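Local coordinates for TfuA domain-containing protein (Methanosarcina acetivorans, PDB 6XP8) that takes part in peptide backbone thioamidation, probably as the partner of a YcaO enzyme that installs the thioamide, at residues R2-T7 against Q39-I44; V28-L33 against H59-S64; P127-R132 against V196-Q201. One frame throughout, in Å; residues are numbered along the deposited sequence.

Interaction 1. Residues R2-T7 against Q39-I44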
loop_
_atom_site.group_PDB
_atom_site.type_symbol
_atom_site.label_atom_id
_atom_site.label_comp_id
_atom_site.label_asym_id
_atom_site.label_seq_id
_atom_site.Cartn_x
_atom_site.Cartn_y
_atom_site.Cartn_z
ATOM N N ARG A 2 -8.182 -15.814 16.645
ATOM C CA ARG A 2 -8.610 -15.620 15.256
ATOM C C ARG A 2 -8.133 -14.267 14.731
ATOM O O ARG A 2 -8.172 -13.260 15.451
ATOM C CB ARG A 2 -10.138 -15.710 15.136
ATOM C CG ARG A 2 -10.746 -17.068 15.471
ATOM C CD ARG A 2 -11.109 -17.873 14.229
ATOM N NE ARG A 2 -10.067 -18.830 13.849
ATOM C CZ ARG A 2 -9.408 -18.834 12.689
ATOM N NH1 ARG A 2 -9.664 -17.931 11.746
ATOM N NH2 ARG A 2 -8.480 -19.757 12.466
ATOM N N ALA A 3 -7.685 -14.260 13.476
ATOM C CA ALA A 3 -7.260 -13.033 12.799
ATOM C C ALA A 3 -8.201 -12.622 11.675
ATOM O O ALA A 3 -8.734 -13.469 10.953
ATOM C CB ALA A 3 -5.847 -13.174 12.263
ATOM N N VAL A 4 -8.391 -11.311 11.550
ATOM C CA VAL A 4 -9.099 -10.701 10.424
ATOM C C VAL A 4 -8.151 -9.727 9.705
ATOM O O VAL A 4 -7.463 -8.932 10.351
ATOM C CB VAL A 4 -10.457 -10.066 10.859
ATOM C CG1 VAL A 4 -10.277 -8.991 11.929
ATOM C CG2 VAL A 4 -11.232 -9.528 9.664
ATOM N N ILE A 5 -8.093 -9.833 8.376
ATOM C CA ILE A 5 -7.194 -9.005 7.549
ATOM C C ILE A 5 -7.979 -8.250 6.485
ATOM O O ILE A 5 -8.723 -8.848 5.708
ATOM C CB ILE A 5 -6.089 -9.846 6.847
ATOM C CG1 ILE A 5 -5.358 -10.779 7.823
ATOM C CG2 ILE A 5 -5.121 -8.962 6.058
ATOM C CD1 ILE A 5 -4.517 -10.082 8.866
ATOM N N PHE A 6 -7.795 -6.933 6.450
ATOM C CA PHE A 6 -8.437 -6.090 5.448
ATOM C C PHE A 6 -7.448 -5.818 4.327
ATOM O O PHE A 6 -6.481 -5.074 4.514
ATOM C CB PHE A 6 -8.942 -4.793 6.085
ATOM C CG PHE A 6 -9.943 -5.017 7.187
ATOM C CD1 PHE A 6 -11.304 -5.108 6.895
ATOM C CD2 PHE A 6 -9.528 -5.152 8.512
ATOM C CE1 PHE A 6 -12.235 -5.325 7.908
ATOM C CE2 PHE A 6 -10.454 -5.382 9.527
ATOM C CZ PHE A 6 -11.811 -5.459 9.223
ATOM N N THR A 7 -7.684 -6.450 3.174
ATOM C CA THR A 7 -6.788 -6.350 2.010
ATOM C C THR A 7 -7.547 -6.641 0.697
ATOM O O THR A 7 -8.783 -6.634 0.686
ATOM C CB THR A 7 -5.465 -7.167 2.200
ATOM O OG1 THR A 7 -4.484 -6.743 1.245
ATOM C CG2 THR A 7 -5.670 -8.681 2.107
ATOM N N GLN A 39 -16.974 -9.898 17.937
ATOM C CA GLN A 39 -16.997 -11.333 17.614
ATOM C C GLN A 39 -15.875 -12.120 18.311
ATOM O O GLN A 39 -15.835 -13.353 18.230
ATOM C CB GLN A 39 -16.945 -11.551 16.095
ATOM C CG GLN A 39 -18.278 -11.363 15.380
ATOM C CD GLN A 39 -18.207 -11.591 13.876
ATOM O OE1 GLN A 39 -17.179 -11.999 13.333
ATOM N NE2 GLN A 39 -19.314 -11.331 13.193
ATOM N N GLY A 40 -14.975 -11.403 18.988
ATOM C CA GLY A 40 -13.892 -12.014 19.763
ATOM C C GLY A 40 -12.560 -12.211 19.054
ATOM O O GLY A 40 -11.709 -12.956 19.547
ATOM N N TYR A 41 -12.367 -11.553 17.908
ATOM C CA TYR A 41 -11.091 -11.632 17.166
ATOM C C TYR A 41 -9.937 -11.043 17.984
ATOM O O TYR A 41 -10.111 -10.056 18.708
ATOM C CB TYR A 41 -11.192 -10.961 15.784
ATOM C CG TYR A 41 -11.893 -11.789 14.719
ATOM C CD1 TYR A 41 -13.290 -11.911 14.699
ATOM C CD2 TYR A 41 -11.161 -12.441 13.719
ATOM C CE1 TYR A 41 -13.933 -12.669 13.730
ATOM C CE2 TYR A 41 -11.796 -13.197 12.740
ATOM C CZ TYR A 41 -13.184 -13.305 12.751
ATOM O OH TYR A 41 -13.827 -14.046 11.790
ATOM N N LYS A 42 -8.762 -11.663 17.865
ATOM C CA LYS A 42 -7.611 -11.309 18.702
ATOM C C LYS A 42 -6.580 -10.423 18.006
ATOM O O LYS A 42 -5.872 -9.664 18.668
ATOM C CB LYS A 42 -6.939 -12.563 19.279
ATOM C CG LYS A 42 -7.735 -13.267 20.376
ATOM C CD LYS A 42 -7.835 -12.430 21.649
ATOM C CE LYS A 42 -9.045 -12.832 22.478
ATOM N NZ LYS A 42 -9.164 -11.993 23.704
ATOM N N VAL A 43 -6.492 -10.541 16.681
ATOM C CA VAL A 43 -5.570 -9.725 15.879
ATOM C C VAL A 43 -6.301 -9.178 14.652
ATOM O O VAL A 43 -7.015 -9.920 13.966
ATOM C CB VAL A 43 -4.288 -10.500 15.448
ATOM C CG1 VAL A 43 -3.328 -9.588 14.687
ATOM C CG2 VAL A 43 -3.553 -11.089 16.649
ATOM N N ILE A 44 -6.134 -7.876 14.411
ATOM C CA ILE A 44 -6.581 -7.219 13.175
ATOM C C ILE A 44 -5.346 -6.798 12.375
ATOM O O ILE A 44 -4.461 -6.129 12.901
ATOM C CB ILE A 44 -7.463 -5.970 13.451
ATOM C CG1 ILE A 44 -8.743 -6.358 14.214
ATOM C CG2 ILE A 44 -7.814 -5.248 12.143
ATOM C CD1 ILE A 44 -9.458 -5.197 14.887
HETATM O O HOH W 1 -10.096 -14.944 18.585
#
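Strands 3-6 and 43-46 run parallel, with bridges pairing Ala3 with Val43 and Val4 with Ile44 at CA to CA separations of 4.8 and 5.1 Å. Arg2 O receives two successive amides of the 39-44 segment: Lys42 N at 3.0 Å, in the plane of the carbonyl, and Val43 N by a weaker, longer bond. Val4 N then donates to Val43 O over 3.1 Å, nearly along the C=O axis (163° at the oxygen). The same Val43 O also takes a CA-H...O contact from Ala3 CA, so one carbonyl faces two consecutive residues. A water bridges Arg2 N and Gly40 O beyond the last pair; Gly40, with positive phi, closes helix 33-38 in a Schellman motif and lets the chain turn into the strand.

Strand 3-6 lies between 23-25 and 43-46 in a five-stranded parallel sheet of strand order 2-1-3-4-5, the order of flavodoxin-like folds, and helix 33-38 packs on the face that carries Val4 and Ile44. On the face that carries Ala3 and Val43, the two side chains meet helix 198-215. On the face that carries Val4 and Ile44, they point the same way, side by side, with Val4 CG1 3.8 Å from Ile44 CG1. Val4 CG1 sits in the crowded position between the backbone N and the carbonyl carbon (chi1 59°). Ile44 turns its other branch along the chain, so that CG2 meets the edge of the Phe6 ring, in plane, 3.7 Å from Phe6 CE2. Tyr41 swings its ring alongside the first strand: CD2 lies 3.7 Å from Arg2 CB and also touches Val4 CB, while Ala3 O sits at the ring edge. Its hydroxyl is bonded to Asn23, and Phe36 meets its ring edge-to-face.

Interaction 2. Residues V28-L33 against H59-S64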
loop_
_atom_site.group_PDB
_atom_site.type_symbol
_atom_site.label_atom_id
_atom_site.label_comp_id
_atom_site.label_asym_id
_atom_site.label_seq_id
_atom_site.Cartn_x
_atom_site.Cartn_y
_atom_site.Cartn_z
ATOM N N VAL A 28 -10.664 -1.897 4.293
ATOM C CA VAL A 28 -11.421 -1.470 5.478
ATOM C C VAL A 28 -12.133 -0.125 5.267
ATOM O O VAL A 28 -11.599 0.772 4.607
ATOM C CB VAL A 28 -10.547 -1.497 6.765
ATOM C CG1 VAL A 28 -9.462 -0.418 6.754
ATOM C CG2 VAL A 28 -11.400 -1.440 8.034
ATOM N N ARG A 29 -13.351 -0.038 5.802
ATOM C CA ARG A 29 -14.144 1.192 5.816
ATOM C C ARG A 29 -14.544 1.531 7.244
ATOM O O ARG A 29 -14.433 0.694 8.142
ATOM C CB ARG A 29 -15.405 1.056 4.954
ATOM C CG ARG A 29 -15.155 0.661 3.509
ATOM C CD ARG A 29 -16.370 0.935 2.636
ATOM N NE ARG A 29 -17.518 0.082 2.954
ATOM C CZ ARG A 29 -17.730 -1.140 2.461
ATOM N NH1 ARG A 29 -16.865 -1.702 1.624
ATOM N NH2 ARG A 29 -18.815 -1.808 2.818
ATOM N N ARG A 30 -15.042 2.754 7.430
ATOM C CA ARG A 30 -15.492 3.259 8.728
ATOM C C ARG A 30 -16.517 2.331 9.401
ATOM O O ARG A 30 -17.455 1.834 8.767
ATOM C CB ARG A 30 -16.029 4.692 8.575
ATOM C CG ARG A 30 -16.350 5.413 9.882
ATOM C CD ARG A 30 -16.887 6.818 9.639
ATOM N NE ARG A 30 -15.921 7.846 10.018
ATOM C CZ ARG A 30 -14.965 8.330 9.225
ATOM N NH1 ARG A 30 -14.823 7.891 7.986
ATOM N NH2 ARG A 30 -14.142 9.264 9.682
ATOM N N PHE A 31 -16.276 2.083 10.686
ATOM C CA PHE A 31 -17.090 1.220 11.557
ATOM C C PHE A 31 -17.257 -0.234 11.116
ATOM O O PHE A 31 -18.312 -0.847 11.297
ATOM C CB PHE A 31 -18.401 1.913 11.973
ATOM C CG PHE A 31 -18.184 3.066 12.913
ATOM C CD1 PHE A 31 -17.509 2.875 14.130
ATOM C CD2 PHE A 31 -18.627 4.347 12.586
ATOM C CE1 PHE A 31 -17.291 3.939 14.996
ATOM C CE2 PHE A 31 -18.422 5.412 13.455
ATOM C CZ PHE A 31 -17.751 5.207 14.659
ATOM N N GLN A 32 -16.179 -0.783 10.561
ATOM C CA GLN A 32 -16.104 -2.204 10.262
ATOM C C GLN A 32 -15.325 -2.993 11.317
ATOM O O GLN A 32 -15.612 -4.176 11.531
ATOM C CB GLN A 32 -15.517 -2.447 8.872
ATOM C CG GLN A 32 -16.439 -2.009 7.747
ATOM C CD GLN A 32 -15.932 -2.406 6.376
ATOM O OE1 GLN A 32 -14.726 -2.454 6.128
ATOM N NE2 GLN A 32 -16.858 -2.692 5.476
ATOM N N LEU A 33 -14.359 -2.340 11.970
ATOM C CA LEU A 33 -13.493 -3.005 12.956
ATOM C C LEU A 33 -14.241 -3.539 14.174
ATOM O O LEU A 33 -13.970 -4.655 14.619
ATOM C CB LEU A 33 -12.359 -2.086 13.435
ATOM C CG LEU A 33 -11.232 -1.602 12.515
ATOM C CD1 LEU A 33 -10.120 -1.027 13.373
ATOM C CD2 LEU A 33 -10.669 -2.694 11.617
ATOM N N HIS A 59 -9.325 6.869 13.761
ATOM C CA HIS A 59 -8.449 6.651 14.924
ATOM C C HIS A 59 -9.218 6.068 16.108
ATOM O O HIS A 59 -8.731 5.149 16.768
ATOM C CB HIS A 59 -7.735 7.941 15.361
ATOM C CG HIS A 59 -6.737 8.463 14.370
ATOM N ND1 HIS A 59 -6.063 9.650 14.562
ATOM C CD2 HIS A 59 -6.304 7.973 13.182
ATOM C CE1 HIS A 59 -5.255 9.866 13.539
ATOM N NE2 HIS A 59 -5.384 8.865 12.687
ATOM N N ARG A 60 -10.412 6.611 16.363
ATOM C CA ARG A 60 -11.305 6.140 17.434
ATOM C C ARG A 60 -11.569 4.625 17.369
ATOM O O ARG A 60 -11.539 3.939 18.396
ATOM C CB ARG A 60 -12.608 6.976 17.434
ATOM C CG ARG A 60 -13.866 6.324 18.006
ATOM C CD ARG A 60 -13.961 6.412 19.526
ATOM N NE ARG A 60 -14.851 5.376 20.062
ATOM C CZ ARG A 60 -14.817 4.890 21.304
ATOM N NH1 ARG A 60 -13.932 5.329 22.196
ATOM N NH2 ARG A 60 -15.680 3.948 21.657
ATOM N N GLU A 61 -11.797 4.120 16.156
ATOM C CA GLU A 61 -12.062 2.699 15.914
ATOM C C GLU A 61 -10.864 1.813 16.242
ATOM O O GLU A 61 -11.024 0.751 16.850
ATOM C CB GLU A 61 -12.428 2.472 14.455
ATOM C CG GLU A 61 -13.625 3.254 13.960
ATOM C CD GLU A 61 -13.892 2.956 12.510
ATOM O OE1 GLU A 61 -14.004 1.761 12.172
ATOM O OE2 GLU A 61 -13.981 3.909 11.719
ATOM N N ILE A 62 -9.680 2.254 15.815
ATOM C CA ILE A 62 -8.435 1.522 16.053
ATOM C C ILE A 62 -8.136 1.525 17.557
ATOM O O ILE A 62 -7.855 0.469 18.132
ATOM C CB ILE A 62 -7.265 2.065 15.189
ATOM C CG1 ILE A 62 -7.509 1.710 13.711
ATOM C CG2 ILE A 62 -5.916 1.512 15.656
ATOM C CD1 ILE A 62 -6.842 2.634 12.710
ATOM N N LEU A 63 -8.245 2.699 18.182
ATOM C CA LEU A 63 -8.045 2.834 19.630
ATOM C C LEU A 63 -9.000 1.980 20.463
ATOM O O LEU A 63 -8.584 1.420 21.485
ATOM C CB LEU A 63 -8.104 4.304 20.066
ATOM C CG LEU A 63 -6.970 5.222 19.589
ATOM C CD1 LEU A 63 -7.297 6.680 19.886
ATOM C CD2 LEU A 63 -5.624 4.839 20.189
ATOM N N SER A 64 -10.259 1.873 20.025
ATOM C CA SER A 64 -11.250 1.006 20.679
ATOM C C SER A 64 -10.795 -0.458 20.664
ATOM O O SER A 64 -10.823 -1.136 21.702
ATOM C CB SER A 64 -12.634 1.151 20.029
ATOM O OG SER A 64 -13.587 0.324 20.678
HETATM O O HOH W 2 -13.434 -0.042 10.447
#
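Helix 59-67 presents Glu61, the third residue of the segment, to a type II turn running from Arg29 to Gln32. With CG anti to its own carbonyl carbon (chi1 -58°) and the chain extended beyond, the carboxylate reaches the turn's backbone. OE1 of Glu61 takes the amide of Phe31 at 2.7 Å, but from above the carboxylate plane and with a bent N-H...O angle of 130°. A water donates to the same OE1 and to Arg29 O while accepting from Gln32 N, so it links the helix to both ends of the turn. OE2 of Glu61 accepts from Gly58 N just before the helix and lies 3.4 Å from Arg30 CG. The Phe31 ring lies over the carboxylate, the two planes only 22° apart, with its CE1 3.9 Å from Glu61 CG. One residue on, Ile62 CG1 packs 3.8 Å from Leu33 CD1, an apolar contact beside the sheet residues Phe6 and Ile44. The backbone amides and the water that donate to it would favour the ionised carboxylate, and the Arg30 guanidinium, nearby but not in contact, may reinforce this; the Phe31 ring stacked on it adds packing, not charge stabilisation.

Interaction 3. Residues P127-R132 against V196-Q201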
loop_
_atom_site.group_PDB
_atom_site.type_symbol
_atom_site.label_atom_id
_atom_site.label_comp_id
_atom_site.label_asym_id
_atom_site.label_seq_id
_atom_site.Cartn_x
_atom_site.Cartn_y
_atom_site.Cartn_z
ATOM N N PRO A 127 0.409 2.675 -7.443
ATOM C CA PRO A 127 0.663 3.592 -6.332
ATOM C C PRO A 127 1.982 4.328 -6.512
ATOM O O PRO A 127 2.944 3.762 -7.051
ATOM C CB PRO A 127 0.731 2.664 -5.120
ATOM C CG PRO A 127 1.196 1.363 -5.676
ATOM C CD PRO A 127 0.626 1.265 -7.055
ATOM N N LEU A 128 2.007 5.584 -6.077
ATOM C CA LEU A 128 3.198 6.418 -6.154
ATOM C C LEU A 128 4.430 5.792 -5.493
ATOM O O LEU A 128 5.525 5.911 -6.035
ATOM C CB LEU A 128 2.920 7.818 -5.591
ATOM C CG LEU A 128 3.967 8.930 -5.748
ATOM C CD1 LEU A 128 4.409 9.120 -7.197
ATOM C CD2 LEU A 128 3.385 10.221 -5.199
ATOM N N VAL A 129 4.253 5.123 -4.344
ATOM C CA VAL A 129 5.371 4.412 -3.689
ATOM C C VAL A 129 6.055 3.366 -4.580
ATOM O O VAL A 129 7.284 3.281 -4.579
ATOM C CB VAL A 129 5.026 3.811 -2.295
ATOM C CG1 VAL A 129 4.830 4.923 -1.268
ATOM C CG2 VAL A 129 3.824 2.881 -2.354
ATOM N N ASN A 130 5.256 2.599 -5.334
ATOM C CA ASN A 130 5.766 1.636 -6.328
ATOM C C ASN A 130 6.503 2.353 -7.466
ATOM O O ASN A 130 7.539 1.870 -7.924
ATOM C CB ASN A 130 4.638 0.766 -6.912
ATOM C CG ASN A 130 4.200 -0.375 -5.991
ATOM O OD1 ASN A 130 4.490 -0.396 -4.794
ATOM N ND2 ASN A 130 3.447 -1.313 -6.555
ATOM N N ILE A 131 5.969 3.497 -7.908
ATOM C CA ILE A 131 6.601 4.314 -8.963
ATOM C C ILE A 131 7.969 4.821 -8.487
ATOM O O ILE A 131 8.962 4.712 -9.216
ATOM C CB ILE A 131 5.681 5.473 -9.448
ATOM C CG1 ILE A 131 4.442 4.912 -10.161
ATOM C CG2 ILE A 131 6.427 6.441 -10.369
ATOM C CD1 ILE A 131 3.271 5.878 -10.266
ATOM N N ARG A 132 8.013 5.329 -7.251
ATOM C CA ARG A 132 9.256 5.797 -6.619
ATOM C C ARG A 132 10.344 4.718 -6.646
ATOM O O ARG A 132 11.458 4.957 -7.123
ATOM C CB ARG A 132 9.000 6.242 -5.169
ATOM C CG ARG A 132 8.210 7.538 -5.020
ATOM C CD ARG A 132 8.145 7.965 -3.558
ATOM N NE ARG A 132 7.368 9.192 -3.350
ATOM C CZ ARG A 132 7.815 10.435 -3.539
ATOM N NH1 ARG A 132 9.055 10.665 -3.976
ATOM N NH2 ARG A 132 7.007 11.465 -3.298
ATOM N N VAL A 196 9.215 -2.925 -8.750
ATOM C CA VAL A 196 9.479 -3.046 -7.320
ATOM C C VAL A 196 8.132 -2.766 -6.653
ATOM O O VAL A 196 7.751 -1.605 -6.439
ATOM C CB VAL A 196 10.580 -2.075 -6.834
ATOM C CG1 VAL A 196 10.895 -2.301 -5.358
ATOM C CG2 VAL A 196 11.848 -2.217 -7.673
ATOM N N ASP A 197 7.410 -3.850 -6.376
ATOM C CA ASP A 197 6.065 -3.807 -5.818
ATOM C C ASP A 197 6.175 -3.756 -4.297
ATOM O O ASP A 197 5.997 -4.765 -3.589
ATOM C CB ASP A 197 5.249 -5.016 -6.309
ATOM C CG ASP A 197 3.744 -4.876 -6.053
ATOM O OD1 ASP A 197 3.316 -4.027 -5.230
ATOM O OD2 ASP A 197 2.977 -5.651 -6.669
ATOM N N ILE A 198 6.488 -2.561 -3.806
ATOM C CA ILE A 198 6.726 -2.357 -2.380
ATOM C C ILE A 198 5.455 -2.557 -1.553
ATOM O O ILE A 198 5.530 -3.039 -0.423
ATOM C CB ILE A 198 7.452 -1.015 -2.076
ATOM C CG1 ILE A 198 7.989 -0.981 -0.633
ATOM C CG2 ILE A 198 6.579 0.206 -2.360
ATOM C CD1 ILE A 198 9.072 -2.003 -0.345
ATOM N N LYS A 199 4.303 -2.211 -2.126
ATOM C CA LYS A 199 3.019 -2.451 -1.457
ATOM C C LYS A 199 2.779 -3.938 -1.214
ATOM O O LYS A 199 2.370 -4.318 -0.116
ATOM C CB LYS A 199 1.859 -1.833 -2.232
ATOM C CG LYS A 199 1.838 -0.315 -2.177
ATOM C CD LYS A 199 0.469 0.201 -2.591
ATOM C CE LYS A 199 -0.399 0.555 -1.402
ATOM N NZ LYS A 199 -1.740 1.025 -1.856
ATOM N N ARG A 200 3.065 -4.769 -2.219
ATOM C CA ARG A 200 2.904 -6.221 -2.088
ATOM C C ARG A 200 3.875 -6.808 -1.063
ATOM O O ARG A 200 3.494 -7.657 -0.256
ATOM C CB ARG A 200 3.103 -6.908 -3.441
ATOM C CG ARG A 200 2.858 -8.404 -3.415
ATOM C CD ARG A 200 3.166 -9.047 -4.760
ATOM N NE ARG A 200 2.755 -10.452 -4.762
ATOM C CZ ARG A 200 1.523 -10.877 -5.031
ATOM N NH1 ARG A 200 0.559 -10.013 -5.340
ATOM N NH2 ARG A 200 1.253 -12.177 -4.995
ATOM N N GLN A 201 5.126 -6.349 -1.094
ATOM C CA GLN A 201 6.146 -6.867 -0.179
ATOM C C GLN A 201 5.830 -6.474 1.252
ATOM O O GLN A 201 5.971 -7.288 2.161
ATOM C CB GLN A 201 7.554 -6.429 -0.592
ATOM C CG GLN A 201 8.002 -7.114 -1.884
ATOM C CD GLN A 201 9.354 -6.651 -2.380
ATOM O OE1 GLN A 201 9.646 -5.449 -2.404
ATOM N NE2 GLN A 201 10.187 -7.602 -2.802
#
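Asn130 lays its side-chain amide across the start of helix 198-215, CB and CG passing close to Val196 O. Its CG stands anti to the carbonyl carbon (chi1 -79°), which carries the amide to the other helix; rotation about CB-CG then turns OD1 and ND2 to different partners. OD1 of Asn130 accepts from Lys199 N at 3.2 Å, in the plane of the carbonyl and on a lone pair, with a nearly straight N-H...O angle of 167°. ND2 of Asn130 donates to Asp197 OD1 at 3.0 Å, the acceptor lying near the amide plane. The carboxylate is turned steeply, 76° from the amide, so this donor arrives above its plane. Asp197 is the N-cap of its helix: the same OD1, 3.1 Å from Arg200 N, accepts the capping bond, again from above the carboxylate plane. ND2 of Asn130 has a further partner in Glu195.

Around this polar core the apolar contacts are close. Val129 CG2, in the crowded position between its N and carbonyl carbon, lies 3.8 Å from Ile198 CG2, and the two side chains cross at about a right angle; Lys199 CG touches the same Val129 methyl. The lysine chain, bent at chi3, then crosses Pro127 obliquely at CB and CG, with Lys199 CD only 3.4 Å from Pro127 CG, tighter than usual van der Waals contact. Beyond that pinch, NZ bonds to Val112 O and Ser77 OG.

Two helix starts thus meet, Pro127 being the N-cap of helix 128-140 and Asp197 that of helix 198-215. Since Asn130 takes up a first-turn amide and Asp197 another, amides at this helix end that the helix's own carbonyls cannot reach are satisfied by side chains, and the helix N-terminus would help to stabilise the negative charge of Asp197.

How the interactions relate
Interactions 1 and 2 are neighbours that touch: Phe6 CE2 lies 3.4 Å from Leu33 CD2, and Val28 packs on the same ring, so the 28-33 segment sits beside the sheet. Their segments alternate along the chain, helix 59-67 following strand 43-46. Interaction 3 comes later in sequence, its centre about 25 Å from each of the others, yet helix 198-215, which starts there, runs on to meet Ala3 and Val43. Interactions 1 and 3 are buried, interaction 2 only partly so. Chemistry follows place: backbone bonds join the strands, a carboxylate and a water hold a turn to a helix, and side-chain amide and carboxylate serve a helix start.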